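Local coordinates for cytosolic acyl coenzyme A thioester hydrolase (Mus musculus, PDB 2V1O), which hydrolyses long-chain fatty acyl-CoAs to free fatty acids and coenzyme A, this chain being the N-terminal of its two hotdog domains, at residues I74-V82 with V119-Y127; R55-C63 with T97-T105. All coordinates share one frame; numbering follows the deposited sequence.

Interaction 1: I74-V82 with V119-Y127. With COA (coenzyme A), chain G.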
loop_
_atom_site.group_PDB
_atom_site.type_symbol
_atom_site.label_atom_id
_atom_site.label_comp_id
_atom_site.label_asym_id
_atom_site.label_seq_id
_atom_site.Cartn_x
_atom_site.Cartn_y
_atom_site.Cartn_z
ATOM N N ILE A 74 -18.672 -6.800 21.134
ATOM C CA ILE A 74 -18.734 -5.834 22.227
ATOM C C ILE A 74 -19.195 -6.590 23.471
ATOM O O ILE A 74 -20.285 -7.165 23.490
ATOM C CB ILE A 74 -19.697 -4.652 21.941
ATOM C CG1 ILE A 74 -19.212 -3.839 20.732
ATOM C CG2 ILE A 74 -19.842 -3.760 23.201
ATOM C CD1 ILE A 74 -20.266 -2.869 20.162
ATOM N N THR A 75 -18.354 -6.583 24.497
ATOM C CA THR A 75 -18.585 -7.389 25.688
ATOM C C THR A 75 -18.974 -6.550 26.902
ATOM O O THR A 75 -19.493 -7.077 27.891
ATOM C CB THR A 75 -17.360 -8.264 25.991
ATOM O OG1 THR A 75 -16.179 -7.447 26.009
ATOM C CG2 THR A 75 -17.217 -9.328 24.907
ATOM N N TYR A 76 -18.723 -5.242 26.821
ATOM C CA TYR A 76 -19.123 -4.313 27.878
ATOM C C TYR A 76 -19.212 -2.880 27.363
ATOM O O TYR A 76 -18.489 -2.492 26.433
ATOM C CB TYR A 76 -18.151 -4.378 29.078
ATOM C CG TYR A 76 -18.628 -3.596 30.283
ATOM C CD1 TYR A 76 -19.673 -4.073 31.078
ATOM C CD2 TYR A 76 -18.060 -2.365 30.609
ATOM C CE1 TYR A 76 -20.128 -3.356 32.167
ATOM C CE2 TYR A 76 -18.511 -1.637 31.701
ATOM C CZ TYR A 76 -19.542 -2.144 32.476
ATOM O OH TYR A 76 -20.002 -1.432 33.550
ATOM N N THR A 77 -20.111 -2.101 27.964
ATOM C CA THR A 77 -20.107 -0.650 27.782
ATOM C C THR A 77 -20.214 0.057 29.136
ATOM O O THR A 77 -21.009 -0.340 29.998
ATOM C CB THR A 77 -21.230 -0.145 26.826
ATOM O OG1 THR A 77 -22.524 -0.443 27.376
ATOM C CG2 THR A 77 -21.092 -0.748 25.416
ATOM N N SER A 78 -19.388 1.082 29.321
ATOM C CA SER A 78 -19.484 1.975 30.468
ATOM C C SER A 78 -20.180 3.248 29.982
ATOM O O SER A 78 -20.715 3.270 28.864
ATOM C CB SER A 78 -18.096 2.276 31.041
ATOM O OG SER A 78 -17.314 3.041 30.129
ATOM N N LYS A 79 -20.178 4.303 30.800
ATOM C CA LYS A 79 -20.847 5.544 30.406
ATOM C C LYS A 79 -20.268 6.134 29.113
ATOM O O LYS A 79 -21.021 6.589 28.250
ATOM C CB LYS A 79 -20.821 6.584 31.532
ATOM C CG LYS A 79 -21.670 7.818 31.215
ATOM C CD LYS A 79 -21.893 8.726 32.410
ATOM C CE LYS A 79 -22.643 9.980 31.983
ATOM N NZ LYS A 79 -23.002 10.846 33.149
ATOM N N HIS A 80 -18.940 6.103 28.989
ATOM C CA HIS A 80 -18.235 6.723 27.863
ATOM C C HIS A 80 -17.215 5.820 27.170
ATOM O O HIS A 80 -16.340 6.315 26.451
ATOM C CB HIS A 80 -17.522 8.002 28.315
ATOM C CG HIS A 80 -18.397 8.955 29.064
ATOM N ND1 HIS A 80 -19.305 9.781 28.441
ATOM C CD2 HIS A 80 -18.495 9.216 30.388
ATOM C CE1 HIS A 80 -19.925 10.515 29.349
ATOM N NE2 HIS A 80 -19.452 10.192 30.538
ATOM N N SER A 81 -17.317 4.506 27.360
ATOM C CA SER A 81 -16.350 3.598 26.735
ATOM C C SER A 81 -16.949 2.238 26.349
ATOM O O SER A 81 -17.998 1.835 26.865
ATOM C CB SER A 81 -15.080 3.437 27.597
ATOM O OG SER A 81 -15.226 2.448 28.606
ATOM N N VAL A 82 -16.259 1.556 25.435
ATOM C CA VAL A 82 -16.699 0.284 24.860
ATOM C C VAL A 82 -15.573 -0.731 24.983
ATOM O O VAL A 82 -14.441 -0.459 24.572
ATOM C CB VAL A 82 -17.037 0.442 23.344
ATOM C CG1 VAL A 82 -17.522 -0.902 22.723
ATOM C CG2 VAL A 82 -18.057 1.559 23.119
ATOM N N VAL A 119 -15.871 13.798 24.162
ATOM C CA VAL A 119 -16.207 12.422 24.530
ATOM C C VAL A 119 -17.726 12.303 24.682
ATOM O O VAL A 119 -18.365 13.127 25.363
ATOM C CB VAL A 119 -15.504 12.030 25.854
ATOM C CG1 VAL A 119 -16.038 10.701 26.403
ATOM C CG2 VAL A 119 -13.992 11.979 25.668
ATOM N N LEU A 120 -18.297 11.283 24.052
ATOM C CA LEU A 120 -19.744 11.099 24.064
ATOM C C LEU A 120 -20.183 9.922 24.925
ATOM O O LEU A 120 -19.389 9.028 25.232
ATOM C CB LEU A 120 -20.274 10.925 22.638
ATOM C CG LEU A 120 -19.975 12.062 21.656
ATOM C CD1 LEU A 120 -20.536 11.711 20.312
ATOM C CD2 LEU A 120 -20.547 13.393 22.153
ATOM N N GLU A 121 -21.453 9.946 25.321
ATOM C CA GLU A 121 -22.065 8.834 26.033
ATOM C C GLU A 121 -22.296 7.657 25.084
ATOM O O GLU A 121 -22.748 7.831 23.941
ATOM C CB GLU A 121 -23.378 9.270 26.691
ATOM C CG GLU A 121 -23.171 10.224 27.869
ATOM C CD GLU A 121 -24.467 10.729 28.495
ATOM O OE1 GLU A 121 -25.568 10.369 28.016
ATOM O OE2 GLU A 121 -24.381 11.500 29.474
ATOM N N VAL A 122 -21.964 6.465 25.567
ATOM C CA VAL A 122 -22.113 5.226 24.803
ATOM C C VAL A 122 -23.506 4.626 25.078
ATOM O O VAL A 122 -23.916 4.537 26.233
ATOM C CB VAL A 122 -21.021 4.205 25.204
ATOM C CG1 VAL A 122 -21.271 2.850 24.566
ATOM C CG2 VAL A 122 -19.633 4.713 24.806
ATOM N N PRO A 123 -24.241 4.229 24.017
ATOM C CA PRO A 123 -25.507 3.516 24.253
ATOM C C PRO A 123 -25.280 2.193 25.008
ATOM O O PRO A 123 -24.301 1.505 24.755
ATOM C CB PRO A 123 -26.037 3.234 22.836
ATOM C CG PRO A 123 -25.277 4.139 21.925
ATOM C CD PRO A 123 -23.964 4.429 22.580
ATOM N N PRO A 124 -26.149 1.866 25.979
ATOM C CA PRO A 124 -26.023 0.544 26.605
ATOM C C PRO A 124 -26.212 -0.618 25.619
ATOM O O PRO A 124 -26.989 -0.504 24.670
ATOM C CB PRO A 124 -27.132 0.553 27.665
ATOM C CG PRO A 124 -27.348 2.009 27.959
ATOM C CD PRO A 124 -27.204 2.673 26.611
ATOM N N ILE A 125 -25.478 -1.711 25.826
ATOM C CA ILE A 125 -25.700 -2.948 25.067
ATOM C C ILE A 125 -26.666 -3.884 25.781
ATOM O O ILE A 125 -26.885 -3.761 26.983
ATOM C CB ILE A 125 -24.387 -3.729 24.770
ATOM C CG1 ILE A 125 -23.588 -4.009 26.055
ATOM C CG2 ILE A 125 -23.569 -3.006 23.721
ATOM C CD1 ILE A 125 -22.584 -5.165 25.926
ATOM N N VAL A 126 -27.246 -4.817 25.034
ATOM C CA VAL A 126 -28.055 -5.862 25.647
ATOM C C VAL A 126 -27.146 -7.019 26.083
ATOM O O VAL A 126 -26.231 -7.416 25.354
ATOM C CB VAL A 126 -29.247 -6.323 24.738
ATOM C CG1 VAL A 126 -28.774 -7.111 23.518
ATOM C CG2 VAL A 126 -30.262 -7.132 25.542
ATOM N N TYR A 127 -27.368 -7.502 27.302
ATOM C CA TYR A 127 -26.715 -8.717 27.795
ATOM C C TYR A 127 -27.737 -9.844 27.822
ATOM O O TYR A 127 -28.895 -9.620 28.172
ATOM C CB TYR A 127 -26.137 -8.499 29.202
ATOM C CG TYR A 127 -25.125 -7.376 29.266
ATOM C CD1 TYR A 127 -23.779 -7.615 29.003
ATOM C CD2 TYR A 127 -25.520 -6.072 29.587
ATOM C CE1 TYR A 127 -22.841 -6.585 29.054
ATOM C CE2 TYR A 127 -24.594 -5.031 29.643
ATOM C CZ TYR A 127 -23.252 -5.300 29.373
ATOM O OH TYR A 127 -22.325 -4.285 29.415
HETATM N N1A COA G . -8.465 2.999 28.599
HETATM C C2A COA G . -9.804 2.766 28.814
HETATM N N3A COA G . -10.652 3.829 29.021
HETATM C C4A COA G . -10.157 5.095 29.005
HETATM C C5A COA G . -8.812 5.355 28.782
HETATM C C6A COA G . -7.957 4.286 28.574
HETATM N N6A COA G . -6.655 4.482 28.376
HETATM N N7A COA G . -8.627 6.700 28.824
HETATM C C8A COA G . -9.820 7.283 29.069
HETATM N N9A COA G . -10.766 6.301 29.181
HETATM C C1B COA G . -12.217 6.455 29.291
HETATM C C2B COA G . -12.638 6.875 30.692
HETATM O O2B COA G . -12.658 5.770 31.568
HETATM C C3B COA G . -13.994 7.501 30.408
HETATM O O3B COA G . -15.030 6.537 30.363
HETATM P P3B COA G . -16.077 6.360 31.579
HETATM O O7A COA G . -15.317 5.807 32.740
HETATM O O8A COA G . -16.641 7.718 31.923
HETATM O O9A COA G . -17.159 5.404 31.144
HETATM C C4B COA G . -13.830 8.074 29.000
HETATM O O4B COA G . -12.670 7.483 28.445
HETATM C C5B COA G . -13.705 9.593 28.984
HETATM O O5B COA G . -12.759 10.030 29.935
HETATM P P1A COA G . -12.335 11.577 29.943
HETATM O O1A COA G . -13.553 12.426 29.705
HETATM O O2A COA G . -11.632 11.866 31.251
HETATM O O3A COA G . -11.325 11.772 28.705
HETATM P P2A COA G . -9.731 11.594 28.777
HETATM O O4A COA G . -9.320 10.489 29.719
HETATM O O5A COA G . -9.039 12.904 29.077
HETATM O O6A COA G . -9.401 11.200 27.258
HETATM C CBP COA G . -9.281 9.783 25.324
HETATM C CCP COA G . -9.758 9.917 26.770
HETATM C CDP COA G . -9.394 8.312 24.905
HETATM C CEP COA G . -10.231 10.617 24.465
HETATM C CAP COA G . -7.833 10.285 25.231
HETATM O OAP COA G . -6.979 9.554 26.089
HETATM C C9P COA G . -7.287 10.248 23.824
HETATM O O9P COA G . -7.695 11.214 22.901
HETATM N N8P COA G . -6.426 9.282 23.534
HETATM C C7P COA G . -5.978 9.023 22.177
HETATM C C6P COA G . -7.016 8.236 21.377
HETATM C C5P COA G . -6.474 7.969 19.990
HETATM O O5P COA G . -6.380 8.908 19.181
HETATM N N4P COA G . -6.122 6.709 19.722
HETATM C C3P COA G . -5.184 6.341 18.664
HETATM C C2P COA G . -3.758 6.897 18.873
HETATM S S1P COA G . -2.796 6.429 17.418
HETATM O O HOH W 1 -22.951 -2.062 30.705
HETATM O O HOH W 2 -24.801 -1.595 28.737
HETATM O O HOH W 3 -23.714 6.248 28.557
#

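Interaction 2: R55-C63 with T97-T105. With COA (coenzyme A), chain J.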
loop_
_atom_site.group_PDB
_atom_site.type_symbol
_atom_site.label_atom_id
_atom_site.label_comp_id
_atom_site.label_asym_id
_atom_site.label_seq_id
_atom_site.Cartn_x
_atom_site.Cartn_y
_atom_site.Cartn_z
ATOM N N ARG A 55 -3.292 -6.679 27.697
ATOM C CA ARG A 55 -2.239 -7.654 27.454
ATOM C C ARG A 55 -2.752 -8.770 26.530
ATOM O O ARG A 55 -3.866 -9.280 26.707
ATOM C CB ARG A 55 -1.755 -8.238 28.784
ATOM C CG ARG A 55 -0.645 -9.275 28.669
ATOM C CD ARG A 55 -0.955 -10.482 29.550
ATOM N NE ARG A 55 -1.515 -11.589 28.769
ATOM C CZ ARG A 55 -2.722 -12.121 28.957
ATOM N NH1 ARG A 55 -3.519 -11.665 29.917
ATOM N NH2 ARG A 55 -3.126 -13.121 28.182
ATOM N N THR A 56 -1.940 -9.136 25.544
ATOM C CA THR A 56 -2.319 -10.177 24.577
ATOM C C THR A 56 -1.129 -11.037 24.156
ATOM O O THR A 56 -0.024 -10.528 23.945
ATOM C CB THR A 56 -3.062 -9.592 23.334
ATOM O OG1 THR A 56 -3.492 -10.663 22.492
ATOM C CG2 THR A 56 -2.185 -8.639 22.530
ATOM N N ASP A 57 -1.371 -12.344 24.062
ATOM C CA ASP A 57 -0.338 -13.315 23.715
ATOM C C ASP A 57 -0.539 -13.882 22.319
ATOM O O ASP A 57 -1.662 -14.214 21.934
ATOM C CB ASP A 57 -0.316 -14.469 24.725
ATOM C CG ASP A 57 0.101 -14.028 26.114
ATOM O OD1 ASP A 57 1.016 -13.188 26.238
ATOM O OD2 ASP A 57 -0.501 -14.522 27.086
ATOM N N PHE A 58 0.554 -13.996 21.569
ATOM C CA PHE A 58 0.508 -14.627 20.262
ATOM C C PHE A 58 0.935 -16.084 20.387
ATOM O O PHE A 58 2.098 -16.391 20.690
ATOM C CB PHE A 58 1.316 -13.829 19.241
ATOM C CG PHE A 58 0.695 -12.504 18.917
ATOM C CD1 PHE A 58 -0.147 -12.368 17.821
ATOM C CD2 PHE A 58 0.907 -11.401 19.742
ATOM C CE1 PHE A 58 -0.749 -11.140 17.531
ATOM C CE2 PHE A 58 0.315 -10.180 19.463
ATOM C CZ PHE A 58 -0.511 -10.046 18.358
ATOM N N LEU A 59 -0.043 -16.957 20.163
ATOM C CA LEU A 59 0.037 -18.385 20.489
ATOM C C LEU A 59 0.660 -19.276 19.409
ATOM O O LEU A 59 1.289 -20.292 19.717
ATOM C CB LEU A 59 -1.366 -18.901 20.834
ATOM C CG LEU A 59 -2.185 -18.112 21.868
ATOM C CD1 LEU A 59 -3.563 -18.741 22.069
ATOM C CD2 LEU A 59 -1.450 -17.988 23.205
ATOM N N SER A 60 0.454 -18.914 18.147
ATOM C CA SER A 60 0.968 -19.700 17.033
ATOM C C SER A 60 1.235 -18.801 15.828
ATOM O O SER A 60 0.550 -17.789 15.643
ATOM C CB SER A 60 0.017 -20.856 16.675
ATOM O OG SER A 60 -1.240 -20.380 16.225
ATOM N N PRO A 61 2.247 -19.157 15.017
ATOM C CA PRO A 61 2.571 -18.353 13.851
ATOM C C PRO A 61 1.511 -18.472 12.761
ATOM O O PRO A 61 0.698 -19.408 12.764
ATOM C CB PRO A 61 3.899 -18.950 13.377
ATOM C CG PRO A 61 3.858 -20.353 13.832
ATOM C CD PRO A 61 3.152 -20.319 15.148
ATOM N N MET A 62 1.516 -17.502 11.858
ATOM C CA MET A 62 0.711 -17.555 10.657
ATOM C C MET A 62 1.679 -17.420 9.493
ATOM O O MET A 62 2.750 -16.820 9.636
ATOM C CB MET A 62 -0.293 -16.410 10.652
ATOM C CG MET A 62 -1.452 -16.582 9.681
ATOM S SD MET A 62 -2.659 -15.262 9.897
ATOM C CE MET A 62 -3.000 -15.358 11.643
ATOM N N CYS A 63 1.307 -17.978 8.348
ATOM C CA CYS A 63 2.199 -18.014 7.200
ATOM C C CYS A 63 1.586 -17.304 6.015
ATOM O O CYS A 63 0.363 -17.176 5.925
ATOM C CB CYS A 63 2.517 -19.466 6.819
ATOM S SG CYS A 63 3.336 -20.383 8.113
ATOM N N THR A 97 -6.376 -26.907 8.025
ATOM C CA THR A 97 -6.012 -26.678 9.430
ATOM C C THR A 97 -6.368 -25.264 9.902
ATOM O O THR A 97 -6.012 -24.280 9.248
ATOM C CB THR A 97 -4.504 -26.936 9.685
ATOM O OG1 THR A 97 -4.175 -28.273 9.284
ATOM C CG2 THR A 97 -4.154 -26.753 11.169
ATOM N N LYS A 98 -7.076 -25.183 11.029
ATOM C CA LYS A 98 -7.338 -23.904 11.699
ATOM C C LYS A 98 -6.692 -23.857 13.083
ATOM O O LYS A 98 -6.715 -24.847 13.815
ATOM C CB LYS A 98 -8.839 -23.656 11.823
ATOM C CG LYS A 98 -9.598 -23.830 10.527
ATOM C CD LYS A 98 -11.051 -23.450 10.690
ATOM C CE LYS A 98 -11.791 -23.653 9.385
ATOM N NZ LYS A 98 -13.250 -23.434 9.567
ATOM N N LYS A 99 -6.132 -22.696 13.429
ATOM C CA LYS A 99 -5.437 -22.476 14.705
ATOM C C LYS A 99 -5.883 -21.146 15.292
ATOM O O LYS A 99 -6.095 -20.188 14.549
ATOM C CB LYS A 99 -3.919 -22.389 14.496
ATOM C CG LYS A 99 -3.261 -23.575 13.842
ATOM C CD LYS A 99 -1.836 -23.228 13.441
ATOM C CE LYS A 99 -1.183 -24.379 12.692
ATOM N NZ LYS A 99 0.125 -23.966 12.097
ATOM N N LEU A 100 -6.005 -21.078 16.616
ATOM C CA LEU A 100 -6.212 -19.794 17.281
ATOM C C LEU A 100 -4.878 -19.047 17.329
ATOM O O LEU A 100 -3.905 -19.523 17.924
ATOM C CB LEU A 100 -6.792 -19.974 18.693
ATOM C CG LEU A 100 -6.917 -18.720 19.570
ATOM C CD1 LEU A 100 -7.930 -17.714 19.011
ATOM C CD2 LEU A 100 -7.268 -19.112 20.991
ATOM N N THR A 101 -4.841 -17.893 16.679
ATOM C CA THR A 101 -3.649 -17.060 16.635
ATOM C C THR A 101 -3.563 -16.200 17.884
ATOM O O THR A 101 -2.516 -16.128 18.524
ATOM C CB THR A 101 -3.649 -16.144 15.388
ATOM O OG1 THR A 101 -3.853 -16.943 14.224
ATOM C CG2 THR A 101 -2.329 -15.366 15.272
ATOM N N ASN A 102 -4.682 -15.574 18.244
ATOM C CA ASN A 102 -4.680 -14.534 19.250
ATOM C C ASN A 102 -6.089 -14.194 19.750
ATOM O O ASN A 102 -7.058 -14.253 18.987
ATOM C CB ASN A 102 -4.026 -13.275 18.645
ATOM C CG ASN A 102 -3.973 -12.127 19.612
ATOM O OD1 ASN A 102 -4.774 -11.198 19.533
ATOM N ND2 ASN A 102 -3.046 -12.198 20.559
ATOM N N LYS A 103 -6.194 -13.865 21.033
ATOM C CA LYS A 103 -7.377 -13.205 21.583
ATOM C C LYS A 103 -6.913 -11.876 22.178
ATOM O O LYS A 103 -5.919 -11.831 22.904
ATOM C CB LYS A 103 -8.048 -14.037 22.677
ATOM C CG LYS A 103 -8.489 -15.439 22.298
ATOM C CD LYS A 103 -9.221 -16.056 23.497
ATOM C CE LYS A 103 -9.191 -17.572 23.493
ATOM N NZ LYS A 103 -7.921 -18.110 24.080
ATOM N N ALA A 104 -7.620 -10.798 21.860
ATOM C CA ALA A 104 -7.264 -9.474 22.364
ATOM C C ALA A 104 -8.508 -8.760 22.878
ATOM O O ALA A 104 -9.617 -9.027 22.416
ATOM C CB ALA A 104 -6.575 -8.643 21.271
ATOM N N THR A 105 -8.320 -7.872 23.849
ATOM C CA THR A 105 -9.397 -7.028 24.330
ATOM C C THR A 105 -8.972 -5.568 24.163
ATOM O O THR A 105 -7.840 -5.193 24.485
ATOM C CB THR A 105 -9.774 -7.344 25.790
ATOM O OG1 THR A 105 -10.274 -8.683 25.870
ATOM C CG2 THR A 105 -10.853 -6.380 26.317
HETATM N N1A COA J . 5.030 -13.888 26.452
HETATM C C2A COA J . 6.338 -13.740 26.870
HETATM N N3A COA J . 7.205 -14.815 26.803
HETATM C C4A COA J . 6.775 -16.017 26.326
HETATM C C5A COA J . 5.460 -16.188 25.893
HETATM C C6A COA J . 4.581 -15.106 25.955
HETATM N N6A COA J . 3.346 -15.207 25.459
HETATM N N7A COA J . 5.315 -17.472 25.479
HETATM C C8A COA J . 6.497 -18.109 25.636
HETATM N N9A COA J . 7.409 -17.223 26.168
HETATM C C1B COA J . 8.859 -17.438 26.299
HETATM C C2B COA J . 9.190 -18.435 27.401
HETATM O O2B COA J . 9.140 -17.850 28.680
HETATM C C3B COA J . 10.588 -18.844 26.978
HETATM O O3B COA J . 11.562 -17.931 27.429
HETATM P P3B COA J . 12.457 -18.259 28.724
HETATM O O7A COA J . 11.558 -18.179 29.930
HETATM O O8A COA J . 13.004 -19.654 28.592
HETATM O O9A COA J . 13.583 -17.261 28.812
HETATM C C4B COA J . 10.547 -18.774 25.457
HETATM O O4B COA J . 9.393 -18.029 25.135
HETATM C C5B COA J . 10.471 -20.158 24.821
HETATM O O5B COA J . 9.423 -20.884 25.431
HETATM P P1A COA J . 9.022 -22.343 24.899
HETATM O O1A COA J . 10.267 -23.088 24.522
HETATM O O2A COA J . 8.218 -23.026 25.976
HETATM O O3A COA J . 8.113 -22.074 23.597
HETATM P P2A COA J . 6.510 -21.970 23.609
HETATM O O4A COA J . 5.997 -21.347 24.886
HETATM O O5A COA J . 5.890 -23.324 23.356
HETATM O O6A COA J . 6.223 -21.011 22.350
HETATM C CBP COA J . 6.396 -19.027 21.003
HETATM C CCP COA J . 6.610 -19.648 22.382
HETATM C CDP COA J . 6.531 -17.504 21.114
HETATM C CEP COA J . 7.503 -19.547 20.091
HETATM C CAP COA J . 5.013 -19.430 20.463
HETATM O OAP COA J . 3.972 -19.062 21.341
HETATM C C9P COA J . 4.735 -18.835 19.110
HETATM O O9P COA J . 5.340 -19.385 17.979
HETATM N N8P COA J . 3.912 -17.794 19.052
HETATM C C7P COA J . 3.667 -17.101 17.802
HETATM C C6P COA J . 4.774 -16.087 17.532
HETATM C C5P COA J . 4.461 -15.316 16.276
HETATM O O5P COA J . 4.539 -15.885 15.167
HETATM N N4P COA J . 4.105 -14.033 16.448
HETATM C C3P COA J . 3.329 -13.290 15.464
HETATM C C2P COA J . 1.927 -13.876 15.253
HETATM S S1P COA J . 1.090 -12.970 13.934
HETATM O O HOH W 4 -4.173 -14.830 22.869
HETATM O O HOH W 5 -4.169 -13.096 24.835
HETATM O O HOH W 6 -2.073 -19.119 13.863
HETATM O O HOH W 7 0.257 -21.288 10.850
#

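Interaction 1: I74-V82 with V119-Y127
Val-122 N bonds to Lys-79 O at 2.8 Å and almost straight (171°), pinning the irregular loop 119-127 to the turn that ends strand 67-77; farther along, the backbones part until the CA atoms of Thr-77 and Pro-124 lie 6.1 Å apart. Val-122 CG1, anti to the backbone N (chi1 172°), lies 3.7 Å from Thr-77 CG2 and also meets Val-82 CG2, while CG2 of Val-122 packs on the backbone of His-80 and Ser-81. Ile-125 CG2 sits against both Thr-77 CG2 and Ile-74 CG2, and His-37 of helix 19-38 borders this apolar patch. Tyr-127 brings its ring edge to Thr-75 O and its OH to Thr-77 N, a weak bond of 3.4 Å. Water 1 joins that same OH to Thr-77 O, and water 2 links Thr-77 OG1 to Ile-125 N. At the other end, Lys-79 and Glu-121 run side by side in a long salt bridge, NZ to OE2 4.0 Å. Lys-79 CG lies over one face of the His-80 ring, toward its rim, and His-80 ND1 gives a weak bond to Leu-120 O. Ser-78 OG (2.6 Å) and His-80 N (2.9 Å) both donate to O9A of coenzyme A. Two donors thus converge on one 3'-phosphate oxygen of a coenzyme also bonded to Tyr-140, Lys-144 and Arg-147, with His-80 meeting the loop weakly through its ring and the ligand through its backbone N.

Interaction 2: R55-C63 with T97-T105
Residues 56-62 run against 99-104 in a roughly antiparallel sense, 149° apart end to end, where strand 46-57, the last of this chain's part of the hotdog sheet, lies beside strand 98-112. The pairing is irregular: Leu-59 N to Thr-101 O, 3.1 Å, is a direct backbone bond, whereas between Asp-57 and Lys-103 waters 4 and 5 fill in instead. A classic beta bulge at Thr-101 and Asn-102, both facing Val-88, interrupts the inner strand here. Asn-102 carries the contact. With CG anti to the backbone N (chi1 180°), its amide reaches over to the other strand, where ND2 donates to Asp-57 O at 2.8 Å, from well above the carbonyl plane, and to Thr-56 OG1 at 2.5 Å, so short that its exact length is doubtful. Thr-56 OG1 in turn donates to Lys-103 O (2.7 Å), which would leave this buried hydroxyl both accepting and donating. The Phe-58 ring stacks on the same amide, planes 16° apart, with ND2 3.8 Å above the ring centre. Nearer the surface, Leu-59 CD1 touches Leu-100 CD2. Met-62 crosses Thr-101 at about a right angle, its CE 3.1 Å from OG1; its side chain lies about 10 Å from that of the active-site Asn-12. Along the other side of 55-63 runs coenzyme A: Phe-58 O takes the pantetheine N8P at 2.8 Å, and Asp-57 OD1 takes the adenine N6A. Thr-56 and Asp-57 also pair with a strand of the second subunit, carrying the sheet across the interface. Water 6 closes the far end, held by Ser-60 OG, Thr-101 OG1 and Pro-61 O, and water 7 bridges Pro-61 O to Lys-99 NZ.

Overall arrangement
From the N terminus the chain meets 55-63 first, then 74-82, then 97-105, which closes interaction 2 across 33 intervening residues, and finally 119-127, which closes interaction 1 across 36. The two loops therefore cross rather than nest. Interaction 2 joins the edge strand 46-57 to its neighbour 98-112; interaction 1 fastens the connection leading to helix 130-146 onto the end of strand 67-77. Their centres lie 27 Å apart, on opposite sides of the chain's centre. The subunit interface brings such sites together: each of the two coenzyme A molecules met here is bonded by Ser-78 and His-80 of one subunit and by Asp-57 and Phe-58 of another.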